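Local coordinates for NADP-dependent glyceraldehyde-3-phosphate dehydrogenase (Bacillus halodurans, PDB 3PRL), which probably catalyses the NADP-dependent, non-phosphorylating oxidation of glyceraldehyde 3-phosphate, as a member of the aldehyde dehydrogenase family, at residues I29-P34 with G191-I196; E93-E98 with K104-E109; R298-D303 with N401-L406; K275-Q280 with S417-D422. All blocks are in the same frame, centred on the assembly; numbering follows the deposited sequence.

Contact 1 of 4, residues I29-P34 with G191-I196; sequences ISISAP and GSLSGI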
loop_
_atom_site.group_PDB
_atom_site.type_symbol
_atom_site.label_atom_id
_atom_site.label_comp_id
_atom_site.label_asym_id
_atom_site.label_seq_id
_atom_site.Cartn_x
_atom_site.Cartn_y
_atom_site.Cartn_z
ATOM N N ILE D 29 9.992 25.803 -39.710
ATOM C CA ILE D 29 11.234 26.143 -39.019
ATOM C C ILE D 29 12.248 25.051 -39.325
ATOM O O ILE D 29 12.022 23.875 -38.996
ATOM C CB ILE D 29 11.054 26.236 -37.474
ATOM C CG1 ILE D 29 9.894 27.165 -37.119
ATOM C CG2 ILE D 29 12.360 26.691 -36.791
ATOM C CD1 ILE D 29 9.416 27.030 -35.679
ATOM N N SER D 30 13.357 25.449 -39.945
ATOM C CA SER D 30 14.406 24.526 -40.370
ATOM C C SER D 30 15.230 24.094 -39.174
ATOM O O SER D 30 15.499 24.899 -38.272
ATOM C CB SER D 30 15.339 25.186 -41.389
ATOM O OG SER D 30 14.623 25.697 -42.498
ATOM N N ILE D 31 15.645 22.832 -39.187
ATOM C CA ILE D 31 16.444 22.268 -38.103
ATOM C C ILE D 31 17.790 21.820 -38.638
ATOM O O ILE D 31 17.871 21.272 -39.737
ATOM C CB ILE D 31 15.696 21.104 -37.387
ATOM C CG1 ILE D 31 14.535 21.664 -36.548
ATOM C CG2 ILE D 31 16.657 20.270 -36.521
ATOM C CD1 ILE D 31 13.791 20.614 -35.720
ATOM N N SER D 32 18.842 22.051 -37.857
ATOM C CA SER D 32 20.196 21.717 -38.298
ATOM C C SER D 32 20.967 20.854 -37.296
ATOM O O SER D 32 20.787 20.968 -36.068
ATOM C CB SER D 32 20.968 22.997 -38.604
ATOM O OG SER D 32 20.472 23.602 -39.783
ATOM N N ALA D 33 21.819 19.986 -37.823
ATOM C CA ALA D 33 22.740 19.226 -36.992
ATOM C C ALA D 33 23.636 20.248 -36.294
ATOM O O ALA D 33 24.209 21.101 -36.963
ATOM C CB ALA D 33 23.575 18.271 -37.859
ATOM N N PRO D 34 23.722 20.202 -34.946
ATOM C CA PRO D 34 24.643 21.125 -34.267
ATOM C C PRO D 34 26.129 20.867 -34.583
ATOM O O PRO D 34 26.912 21.806 -34.584
ATOM C CB PRO D 34 24.390 20.851 -32.774
ATOM C CG PRO D 34 23.060 20.261 -32.716
ATOM C CD PRO D 34 22.882 19.473 -33.981
ATOM N N GLY D 191 15.094 19.022 -31.350
ATOM C CA GLY D 191 14.579 17.760 -30.795
ATOM C C GLY D 191 13.186 17.441 -31.332
ATOM O O GLY D 191 12.700 16.309 -31.211
ATOM N N SER D 192 12.540 18.437 -31.925
ATOM C CA SER D 192 11.223 18.232 -32.511
ATOM C C SER D 192 11.155 17.126 -33.587
ATOM O O SER D 192 10.136 16.434 -33.681
ATOM C CB SER D 192 10.686 19.548 -33.062
ATOM O OG SER D 192 10.436 20.458 -32.001
ATOM N N LEU D 193 12.204 16.954 -34.400
ATOM C CA LEU D 193 12.177 15.857 -35.392
ATOM C C LEU D 193 12.184 14.469 -34.749
ATOM O O LEU D 193 11.434 13.576 -35.183
ATOM C CB LEU D 193 13.319 15.936 -36.411
ATOM C CG LEU D 193 13.654 17.205 -37.193
ATOM C CD1 LEU D 193 14.996 16.993 -37.864
ATOM C CD2 LEU D 193 12.573 17.565 -38.226
ATOM N N SER D 194 13.049 14.284 -33.748
ATOM C CA SER D 194 13.122 13.018 -33.017
ATOM C C SER D 194 11.809 12.735 -32.287
ATOM O O SER D 194 11.285 11.635 -32.374
ATOM C CB SER D 194 14.310 12.980 -32.052
ATOM O OG SER D 194 15.550 13.073 -32.742
ATOM N N GLY D 195 11.273 13.731 -31.585
ATOM C CA GLY D 195 9.944 13.604 -30.977
ATOM C C GLY D 195 8.821 13.327 -31.978
ATOM O O GLY D 195 7.876 12.607 -31.654
ATOM N N ILE D 196 8.893 13.890 -33.188
ATOM C CA ILE D 196 7.848 13.610 -34.179
ATOM C C ILE D 196 7.924 12.135 -34.582
ATOM O O ILE D 196 6.911 11.429 -34.544
ATOM C CB ILE D 196 7.843 14.594 -35.390
ATOM C CG1 ILE D 196 7.480 16.028 -34.943
ATOM C CG2 ILE D 196 6.835 14.168 -36.423
ATOM C CD1 ILE D 196 7.859 17.116 -35.994
#
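Ile31, on strand 28-32, reaches Leu193 in the first turn of helix 192-204, and the two aliphatic side chains meet tip to tip. At the start of the segment, Ile29 pairs through its backbone with Ile43 of strand 39-44, which holds strand 28-32 in place at one border of a four-stranded sheet. At Ile31 both branches of the side chain take part. CG1 lies anti to the carbonyl carbon (chi1 -72°) and carries CD1 out to the helix, where Ile31 CD1 is 3.7 Å from Leu193 CG and 4.1 Å from Leu193 CD2. The shorter branch takes the other methyl, with Ile31 CG2 3.9 Å from Leu193 CD1. Leucine and isoleucine thus mesh branch against branch, and Ile43 adds to the same apolar cluster. Helix 192-204 follows strand 182-186 of the coenzyme-binding domain, a Rossmann-like strand-to-helix connection that also carries Lys186 and Thr189, which bind NADP(+). Ile31 CD1 also comes within 4.2 Å of Ser192 CB, while the hydroxyl of Ser192 bonds to the carbonyl of Ala188. Gly191, the N-cap residue, has a phi of 126°, where a side chain would run into the preceding carbonyl oxygen. Past Ile31, the carbonyl of Ser32 receives a weak hydrogen bond from the Gln190 amide, just ahead of the helix. Pro34, at the end of the segment, packs on Ala100.

Contact 2 of 4, residues E93-E98 with K104-E109; sequences ELIMHE and KSAIGE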
loop_
_atom_site.group_PDB
_atom_site.type_symbol
_atom_site.label_atom_id
_atom_site.label_comp_id
_atom_site.label_asym_id
_atom_site.label_seq_id
_atom_site.Cartn_x
_atom_site.Cartn_y
_atom_site.Cartn_z
ATOM N N GLU D 93 19.553 7.279 -34.828
ATOM C CA GLU D 93 20.359 8.105 -35.743
ATOM C C GLU D 93 19.894 9.560 -35.818
ATOM O O GLU D 93 20.721 10.476 -35.894
ATOM C CB GLU D 93 20.472 7.486 -37.156
ATOM C CG GLU D 93 19.155 7.295 -37.962
ATOM C CD GLU D 93 18.645 8.553 -38.692
ATOM O OE1 GLU D 93 17.519 8.513 -39.243
ATOM O OE2 GLU D 93 19.356 9.579 -38.718
ATOM N N LEU D 94 18.574 9.768 -35.810
ATOM C CA LEU D 94 18.007 11.115 -35.862
ATOM C C LEU D 94 18.413 11.876 -34.608
ATOM O O LEU D 94 18.885 13.010 -34.680
ATOM C CB LEU D 94 16.480 11.076 -36.009
ATOM C CG LEU D 94 15.781 12.329 -36.535
ATOM C CD1 LEU D 94 16.071 12.569 -38.002
ATOM C CD2 LEU D 94 14.286 12.212 -36.339
ATOM N N ILE D 95 18.257 11.233 -33.459
ATOM C CA ILE D 95 18.721 11.824 -32.202
ATOM C C ILE D 95 20.207 12.235 -32.241
ATOM O O ILE D 95 20.525 13.385 -31.939
ATOM C CB ILE D 95 18.445 10.927 -30.981
ATOM C CG1 ILE D 95 16.946 10.642 -30.850
ATOM C CG2 ILE D 95 18.992 11.601 -29.724
ATOM C CD1 ILE D 95 16.605 9.532 -29.841
ATOM N N MET D 96 21.113 11.325 -32.612
ATOM C CA MET D 96 22.546 11.699 -32.605
ATOM C C MET D 96 22.841 12.938 -33.457
ATOM O O MET D 96 23.589 13.803 -33.022
ATOM C CB MET D 96 23.533 10.546 -32.897
ATOM C CG MET D 96 23.264 9.713 -34.102
ATOM S SD MET D 96 24.730 9.205 -35.036
ATOM C CE MET D 96 23.977 9.201 -36.659
ATOM N N HIS D 97 22.218 13.041 -34.630
ATOM C CA HIS D 97 22.410 14.219 -35.482
ATOM C C HIS D 97 21.777 15.474 -34.867
ATOM O O HIS D 97 22.459 16.488 -34.699
ATOM C CB HIS D 97 21.851 14.003 -36.900
ATOM C CG HIS D 97 22.702 13.137 -37.778
ATOM N ND1 HIS D 97 22.212 12.015 -38.412
ATOM C CD2 HIS D 97 24.003 13.233 -38.141
ATOM C CE1 HIS D 97 23.172 11.452 -39.123
ATOM N NE2 HIS D 97 24.271 12.170 -38.974
ATOM N N GLU D 98 20.484 15.380 -34.532
ATOM C CA GLU D 98 19.630 16.541 -34.202
ATOM C C GLU D 98 20.067 17.281 -32.945
ATOM O O GLU D 98 20.027 18.515 -32.894
ATOM C CB GLU D 98 18.158 16.104 -34.044
ATOM C CG GLU D 98 17.123 17.168 -34.428
ATOM C CD GLU D 98 15.697 16.834 -33.982
ATOM O OE1 GLU D 98 15.416 15.669 -33.597
ATOM O OE2 GLU D 98 14.833 17.747 -34.003
ATOM N N LYS D 104 25.858 5.595 -29.940
ATOM C CA LYS D 104 25.340 4.445 -29.209
ATOM C C LYS D 104 24.443 4.898 -28.051
ATOM O O LYS D 104 23.471 4.217 -27.705
ATOM C CB LYS D 104 26.482 3.549 -28.725
ATOM C CG LYS D 104 27.234 2.847 -29.869
ATOM C CD LYS D 104 28.253 1.843 -29.346
ATOM C CE LYS D 104 27.619 0.480 -29.131
ATOM N NZ LYS D 104 27.473 -0.236 -30.427
ATOM N N SER D 105 24.748 6.074 -27.500
ATOM C CA SER D 105 23.936 6.651 -26.427
ATOM C C SER D 105 22.567 7.133 -26.911
ATOM O O SER D 105 21.606 7.103 -26.148
ATOM C CB SER D 105 24.684 7.781 -25.710
ATOM O OG SER D 105 23.901 8.274 -24.623
ATOM N N ALA D 106 22.489 7.576 -28.169
ATOM C CA ALA D 106 21.230 8.033 -28.787
ATOM C C ALA D 106 20.288 6.882 -29.119
ATOM O O ALA D 106 19.066 6.992 -28.928
ATOM C CB ALA D 106 21.502 8.855 -30.016
ATOM N N ILE D 107 20.857 5.778 -29.604
ATOM C CA ILE D 107 20.088 4.545 -29.799
ATOM C C ILE D 107 19.664 4.013 -28.449
ATOM O O ILE D 107 18.574 3.488 -28.324
ATOM C CB ILE D 107 20.897 3.432 -30.520
ATOM C CG1 ILE D 107 21.471 3.938 -31.836
ATOM C CG2 ILE D 107 20.020 2.198 -30.749
ATOM C CD1 ILE D 107 22.753 3.218 -32.246
ATOM N N GLY D 108 20.544 4.156 -27.454
ATOM C CA GLY D 108 20.313 3.731 -26.076
ATOM C C GLY D 108 19.129 4.464 -25.470
ATOM O O GLY D 108 18.382 3.896 -24.672
ATOM N N GLU D 109 18.960 5.723 -25.875
ATOM C CA GLU D 109 17.833 6.537 -25.457
ATOM C C GLU D 109 16.510 5.946 -25.917
ATOM O O GLU D 109 15.559 5.910 -25.140
ATOM C CB GLU D 109 17.958 7.971 -25.976
ATOM C CG GLU D 109 16.706 8.803 -25.695
ATOM C CD GLU D 109 16.879 10.284 -25.936
ATOM O OE1 GLU D 109 17.961 10.713 -26.411
ATOM O OE2 GLU D 109 15.914 11.011 -25.651
#
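Ile95 and Met96 of helix 88-98 pack around Ala106 of helix 103-124, whose small side chain allows a CA-CA approach of 5.5 Å between Met96 and Ala106. A chi1 of -59° sets Ile95 CG1 anti to the carbonyl carbon and turns CG2 anti to the backbone N, which lays that methyl against the neighbouring helix: Ile95 CG2 is 3.7 Å from Ala106 CB. Its longer branch brings Ile95 CD1 to 3.7 Å from Ala106 O. Met96 contributes the root of its side chain, Met96 CB standing 3.9 Å from Ala106 CB. Its CG sits between backbone N and carbonyl carbon (chi1 50°), and the bent chain then leads the sulfur off, with Met96 CE ending over one face of the His97 ring, toward its rim. These are two consecutive helices joined by a short loop, packed beside helix 192-204 in the aldehyde dehydrogenase fold; the axes of the two short segments approach to 7.9 Å and cross at 126°. One turn beyond Ala106, Glu109 extends its chain across Ile95, and Glu109 OE1 comes within 3.6 Å of Ile95 CG2. The buried carboxylate is well satisfied: OE1 makes a salt bridge with Lys101, and OE2 accepts hydrogen bonds from the backbone N of Val166 and Asn167. Trimming Ile95 to an alanine would probably open a gap beside Ala106 and leave the Glu109 carboxylate without the methyls packed against it. Val110 also touches Ile95.

Contact 3 of 4, residues R298-D303 with N401-L406; sequences RVFVQD and NEAISL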
loop_
_atom_site.group_PDB
_atom_site.type_symbol
_atom_site.label_atom_id
_atom_site.label_comp_id
_atom_site.label_asym_id
_atom_site.label_seq_id
_atom_site.Cartn_x
_atom_site.Cartn_y
_atom_site.Cartn_z
ATOM N N ARG D 298 30.062 19.813 -9.466
ATOM C CA ARG D 298 30.775 20.440 -8.356
ATOM C C ARG D 298 31.456 19.353 -7.543
ATOM O O ARG D 298 30.792 18.403 -7.118
ATOM C CB ARG D 298 29.777 21.115 -7.409
ATOM C CG ARG D 298 29.492 22.575 -7.626
ATOM C CD ARG D 298 28.805 23.136 -6.380
ATOM N NE ARG D 298 27.438 22.642 -6.190
ATOM C CZ ARG D 298 26.584 23.120 -5.284
ATOM N NH1 ARG D 298 26.951 24.122 -4.477
ATOM N NH2 ARG D 298 25.356 22.610 -5.188
ATOM N N VAL D 299 32.760 19.478 -7.308
ATOM C CA VAL D 299 33.408 18.573 -6.364
ATOM C C VAL D 299 33.884 19.309 -5.116
ATOM O O VAL D 299 34.815 20.106 -5.172
ATOM C CB VAL D 299 34.600 17.805 -6.973
ATOM C CG1 VAL D 299 35.182 16.841 -5.935
ATOM C CG2 VAL D 299 34.194 17.051 -8.241
ATOM N N PHE D 300 33.239 19.039 -3.989
ATOM C CA PHE D 300 33.804 19.419 -2.697
ATOM C C PHE D 300 34.658 18.247 -2.217
ATOM O O PHE D 300 34.125 17.188 -1.884
ATOM C CB PHE D 300 32.705 19.705 -1.667
ATOM C CG PHE D 300 31.735 20.780 -2.076
ATOM C CD1 PHE D 300 32.103 22.119 -2.052
ATOM C CD2 PHE D 300 30.442 20.450 -2.461
ATOM C CE1 PHE D 300 31.203 23.111 -2.415
ATOM C CE2 PHE D 300 29.534 21.436 -2.831
ATOM C CZ PHE D 300 29.908 22.764 -2.806
ATOM N N VAL D 301 35.976 18.427 -2.188
ATOM C CA VAL D 301 36.890 17.349 -1.791
ATOM C C VAL D 301 37.729 17.736 -0.575
ATOM O O VAL D 301 38.317 18.815 -0.538
ATOM C CB VAL D 301 37.814 16.889 -2.974
ATOM C CG1 VAL D 301 38.675 18.025 -3.487
ATOM C CG2 VAL D 301 38.666 15.700 -2.565
ATOM N N GLN D 302 37.785 16.850 0.417
ATOM C CA GLN D 302 38.549 17.122 1.632
ATOM C C GLN D 302 40.021 17.349 1.302
ATOM O O GLN D 302 40.559 16.707 0.401
ATOM C CB GLN D 302 38.396 15.987 2.644
ATOM C CG GLN D 302 38.525 16.459 4.074
ATOM C CD GLN D 302 38.551 15.330 5.068
ATOM O OE1 GLN D 302 37.510 14.914 5.572
ATOM N NE2 GLN D 302 39.742 14.831 5.366
ATOM N N ASP D 303 40.656 18.275 2.017
ATOM C CA ASP D 303 42.055 18.636 1.750
ATOM C C ASP D 303 43.059 17.475 1.830
ATOM O O ASP D 303 43.933 17.356 0.966
ATOM C CB ASP D 303 42.512 19.833 2.607
ATOM C CG ASP D 303 42.072 19.731 4.064
ATOM O OD1 ASP D 303 42.669 18.948 4.841
ATOM O OD2 ASP D 303 41.136 20.469 4.436
ATOM N N ASN D 401 31.237 19.162 6.924
ATOM C CA ASN D 401 30.489 20.318 7.417
ATOM C C ASN D 401 30.563 21.536 6.485
ATOM O O ASN D 401 29.537 22.157 6.184
ATOM C CB ASN D 401 30.973 20.685 8.821
ATOM C CG ASN D 401 30.821 19.538 9.811
ATOM O OD1 ASN D 401 29.746 19.323 10.359
ATOM N ND2 ASN D 401 31.909 18.802 10.047
ATOM N N GLU D 402 31.770 21.860 6.019
ATOM C CA GLU D 402 31.944 22.906 5.016
ATOM C C GLU D 402 31.351 22.478 3.684
ATOM O O GLU D 402 30.812 23.309 2.958
ATOM C CB GLU D 402 33.418 23.278 4.821
ATOM C CG GLU D 402 33.649 24.445 3.824
ATOM C CD GLU D 402 35.122 24.816 3.634
ATOM O OE1 GLU D 402 35.995 24.036 4.065
ATOM O OE2 GLU D 402 35.402 25.892 3.050
ATOM N N ALA D 403 31.470 21.187 3.369
ATOM C CA ALA D 403 30.893 20.633 2.145
ATOM C C ALA D 403 29.368 20.745 2.144
ATOM O O ALA D 403 28.774 21.120 1.133
ATOM C CB ALA D 403 31.325 19.175 1.949
ATOM N N ILE D 404 28.756 20.424 3.286
ATOM C CA ILE D 404 27.302 20.515 3.495
ATOM C C ILE D 404 26.810 21.939 3.277
ATOM O O ILE D 404 25.857 22.167 2.538
ATOM C CB ILE D 404 26.910 20.040 4.920
ATOM C CG1 ILE D 404 27.085 18.523 5.053
ATOM C CG2 ILE D 404 25.474 20.482 5.293
ATOM C CD1 ILE D 404 26.781 17.958 6.448
ATOM N N SER D 405 27.486 22.886 3.921
ATOM C CA SER D 405 27.144 24.308 3.862
ATOM C C SER D 405 27.199 24.908 2.452
ATOM O O SER D 405 26.227 25.519 1.978
ATOM C CB SER D 405 28.059 25.087 4.809
ATOM O OG SER D 405 27.835 26.477 4.719
ATOM N N LEU D 406 28.340 24.746 1.791
ATOM C CA LEU D 406 28.533 25.243 0.431
ATOM C C LEU D 406 27.607 24.554 -0.565
ATOM O O LEU D 406 27.194 25.147 -1.568
ATOM C CB LEU D 406 29.988 25.049 0.010
ATOM C CG LEU D 406 31.010 26.089 0.491
ATOM C CD1 LEU D 406 32.441 25.608 0.245
ATOM C CD2 LEU D 406 30.758 27.417 -0.200
#
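Strand 298-302 and helix 401-406 run nearly antiparallel, the axes of the two short segments approaching to 8.8 Å at 161°, and come nearest at Phe300 and Ala403, whose CA atoms are 5.8 Å apart. Phe300 carries most of the contact. With its CG anti to the carbonyl carbon (chi1 -58°), the ring leans along the helix toward its C-terminal end and reaches Leu406, one turn after Ala403. Leu406 approaches the ring obliquely with its CB, which is 3.3 Å from Phe300 CE1, a tight apolar contact; Leu406 CD1 follows at 3.9 Å from the same ring atom. Nearer the strand, Phe300 CB packs on Ala403 CB at 3.9 Å, and the carbonyl oxygen of Ala403 lies over one face of the ring, displaced toward its rim. This is helix-on-sheet packing within the α/β catalytic domain of the aldehyde dehydrogenase fold: strand 296-302 lies between the parallel strands 264-268 and 391-397, and helix 400-409 covers one face of that sheet. Val397 and Pro265, from those flanking strands, also touch Phe300. Without the phenyl ring, as with an alanine here, a gap would probably open between sheet and helix and Leu406 CB would lose its aromatic partner. Two residues back along the strand, Arg298 points the same way, its chain bent at chi3. Arg298 NH1 comes to 3.1 Å from Leu406 O, near the guanidinium plane, and also lies at the edge of the Phe300 ring. Its other terminal nitrogen, NH2, is hydrogen-bonded to the carbonyl of Lys263 and more weakly to that of Ser407.

Contact 4 of 4, residues K275-Q280 with S417-D422; sequences KLTASQ and SIFTKD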
loop_
_atom_site.group_PDB
_atom_site.type_symbol
_atom_site.label_atom_id
_atom_site.label_comp_id
_atom_site.label_asym_id
_atom_site.label_seq_id
_atom_site.Cartn_x
_atom_site.Cartn_y
_atom_site.Cartn_z
ATOM N N LYS D 275 39.652 5.840 -6.529
ATOM C CA LYS D 275 39.601 5.301 -7.885
ATOM C C LYS D 275 38.157 5.268 -8.382
ATOM O O LYS D 275 37.845 5.840 -9.428
ATOM C CB LYS D 275 40.241 3.907 -7.966
ATOM C CG LYS D 275 41.766 3.914 -8.077
ATOM C CD LYS D 275 42.234 4.627 -9.349
ATOM C CE LYS D 275 43.753 4.738 -9.396
ATOM N NZ LYS D 275 44.212 5.519 -10.585
ATOM N N LEU D 276 37.290 4.611 -7.609
ATOM C CA LEU D 276 35.841 4.554 -7.861
ATOM C C LEU D 276 35.180 5.940 -7.875
ATOM O O LEU D 276 34.358 6.246 -8.751
ATOM C CB LEU D 276 35.163 3.636 -6.823
ATOM C CG LEU D 276 33.647 3.376 -6.842
ATOM C CD1 LEU D 276 33.155 2.901 -8.216
ATOM C CD2 LEU D 276 33.265 2.363 -5.750
ATOM N N THR D 277 35.535 6.774 -6.902
ATOM C CA THR D 277 35.044 8.152 -6.873
ATOM C C THR D 277 35.433 8.899 -8.155
ATOM O O THR D 277 34.569 9.450 -8.831
ATOM C CB THR D 277 35.566 8.922 -5.649
ATOM O OG1 THR D 277 35.244 8.206 -4.452
ATOM C CG2 THR D 277 34.960 10.324 -5.599
ATOM N N ALA D 278 36.724 8.902 -8.487
ATOM C CA ALA D 278 37.205 9.588 -9.694
ATOM C C ALA D 278 36.450 9.123 -10.945
ATOM O O ALA D 278 36.088 9.930 -11.810
ATOM C CB ALA D 278 38.720 9.398 -9.868
ATOM N N SER D 279 36.217 7.817 -11.027
ATOM C CA SER D 279 35.511 7.235 -12.154
ATOM C C SER D 279 34.021 7.610 -12.174
ATOM O O SER D 279 33.506 7.998 -13.215
ATOM C CB SER D 279 35.703 5.722 -12.183
ATOM O OG SER D 279 35.178 5.197 -13.383
ATOM N N GLN D 280 33.346 7.521 -11.032
ATOM C CA GLN D 280 31.934 7.948 -10.945
ATOM C C GLN D 280 31.804 9.438 -11.288
ATOM O O GLN D 280 30.935 9.833 -12.074
ATOM C CB GLN D 280 31.337 7.648 -9.556
ATOM C CG GLN D 280 31.057 6.146 -9.249
ATOM C CD GLN D 280 29.949 5.532 -10.125
ATOM O OE1 GLN D 280 28.765 5.774 -9.918
ATOM N NE2 GLN D 280 30.344 4.722 -11.099
ATOM N N SER D 417 26.031 13.425 -4.509
ATOM C CA SER D 417 26.813 12.236 -4.161
ATOM C C SER D 417 27.660 12.451 -2.891
ATOM O O SER D 417 28.249 13.523 -2.725
ATOM C CB SER D 417 27.749 11.874 -5.316
ATOM O OG SER D 417 27.067 11.729 -6.546
ATOM N N ILE D 418 27.706 11.445 -2.005
ATOM C CA ILE D 418 28.687 11.401 -0.910
ATOM C C ILE D 418 29.617 10.201 -1.114
ATOM O O ILE D 418 29.155 9.083 -1.386
ATOM C CB ILE D 418 28.040 11.295 0.523
ATOM C CG1 ILE D 418 26.722 12.075 0.639
ATOM C CG2 ILE D 418 29.051 11.705 1.628
ATOM C CD1 ILE D 418 26.842 13.574 0.432
ATOM N N PHE D 419 30.922 10.437 -0.986
ATOM C CA PHE D 419 31.934 9.400 -1.149
ATOM C C PHE D 419 32.750 9.159 0.137
ATOM O O PHE D 419 33.388 10.076 0.677
ATOM C CB PHE D 419 32.838 9.741 -2.327
ATOM C CG PHE D 419 32.146 9.671 -3.668
ATOM C CD1 PHE D 419 32.077 8.470 -4.368
ATOM C CD2 PHE D 419 31.577 10.814 -4.236
ATOM C CE1 PHE D 419 31.448 8.398 -5.619
ATOM C CE2 PHE D 419 30.936 10.759 -5.480
ATOM C CZ PHE D 419 30.871 9.541 -6.171
ATOM N N THR D 420 32.694 7.920 0.623
ATOM C CA THR D 420 33.135 7.553 1.975
ATOM C C THR D 420 33.078 6.038 2.102
ATOM O O THR D 420 32.296 5.384 1.412
ATOM C CB THR D 420 32.150 8.069 3.051
ATOM O OG1 THR D 420 31.423 9.201 2.560
ATOM C CG2 THR D 420 32.872 8.439 4.330
ATOM N N LYS D 421 33.885 5.478 2.990
ATOM C CA LYS D 421 33.712 4.083 3.380
ATOM C C LYS D 421 32.802 4.015 4.600
ATOM O O LYS D 421 32.287 2.952 4.938
ATOM C CB LYS D 421 35.050 3.406 3.689
ATOM C CG LYS D 421 36.127 3.597 2.625
ATOM C CD LYS D 421 35.918 2.751 1.387
ATOM C CE LYS D 421 37.269 2.433 0.753
ATOM N NZ LYS D 421 37.205 1.218 -0.095
ATOM N N ASP D 422 32.614 5.162 5.250
ATOM C CA ASP D 422 31.790 5.262 6.450
ATOM C C ASP D 422 30.317 5.481 6.085
ATOM O O ASP D 422 29.832 6.621 6.082
ATOM C CB ASP D 422 32.299 6.397 7.343
ATOM C CG ASP D 422 31.698 6.362 8.734
ATOM O OD1 ASP D 422 30.584 5.815 8.907
ATOM O OD2 ASP D 422 32.346 6.889 9.657
#
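Thr277 of helix 274-286 sets its methyl over a face of the Phe419 ring, a CH-pi contact with strand 415-419. Thr277 CG2 is 3.6 Å from the centroid of the Phe419 ring and 16° off the ring normal, slightly displaced toward the rim. The methyl owes its place to chi1 (-55°), which puts CG2 anti to the backbone N and OG1 anti to the carbonyl carbon. The van der Waals contacts spread from there. Thr277 OG1 lies 3.2 Å from Phe419 CD1, so both branches lie on the same side of the ring, near its attached end. At the far end, one helical turn on, Gln280 CB meets Phe419 CZ at 3.9 Å, approaching obliquely. The helix thus lies along the ring from root to tip, its CA atoms coming nearest at Thr277 and Phe419, 6.6 Å apart. The polar ends look to other partners. Thr277 OG1 is hydrogen-bonded to the carbonyl of Asp273, close to the start of its own helix, and the Gln280 chain bends at chi2 to bring OE1 to the backbone N of Lys443. Phe419 pairs through its backbone with Ile267 of strand 264-268, fixing the ring's base to the catalytic-domain sheet. With the hydroxyl bonded to the Asp273 carbonyl, OG1 can lie against the ring while its polar need is met there, and the junction rests on the methyl-aromatic contact and apolar packing.

The four contacts form two pairs. Contacts 1 and 2 have centres 12 Å apart and touch: Glu98, at the end of helix 88-98, accepts bonds through its carboxylate from the Leu193 backbone and the Ser194 hydroxyl, joining helix 88-98 to the start of helix 192-204 near the NADP(+) site. Contacts 3 and 4 have centres 14 Å apart, nearest atoms about 7 Å apart, on helices packed against one mixed sheet that includes strands 264-268, 296-302 and 415-419. Contact 2 falls between the segments of contact 1, and contact 3 between those of contact 4; the first pair closes before the second opens. Centres of different pairs are 30 to 40 Å apart, which fits separate coenzyme-binding and catalytic domains.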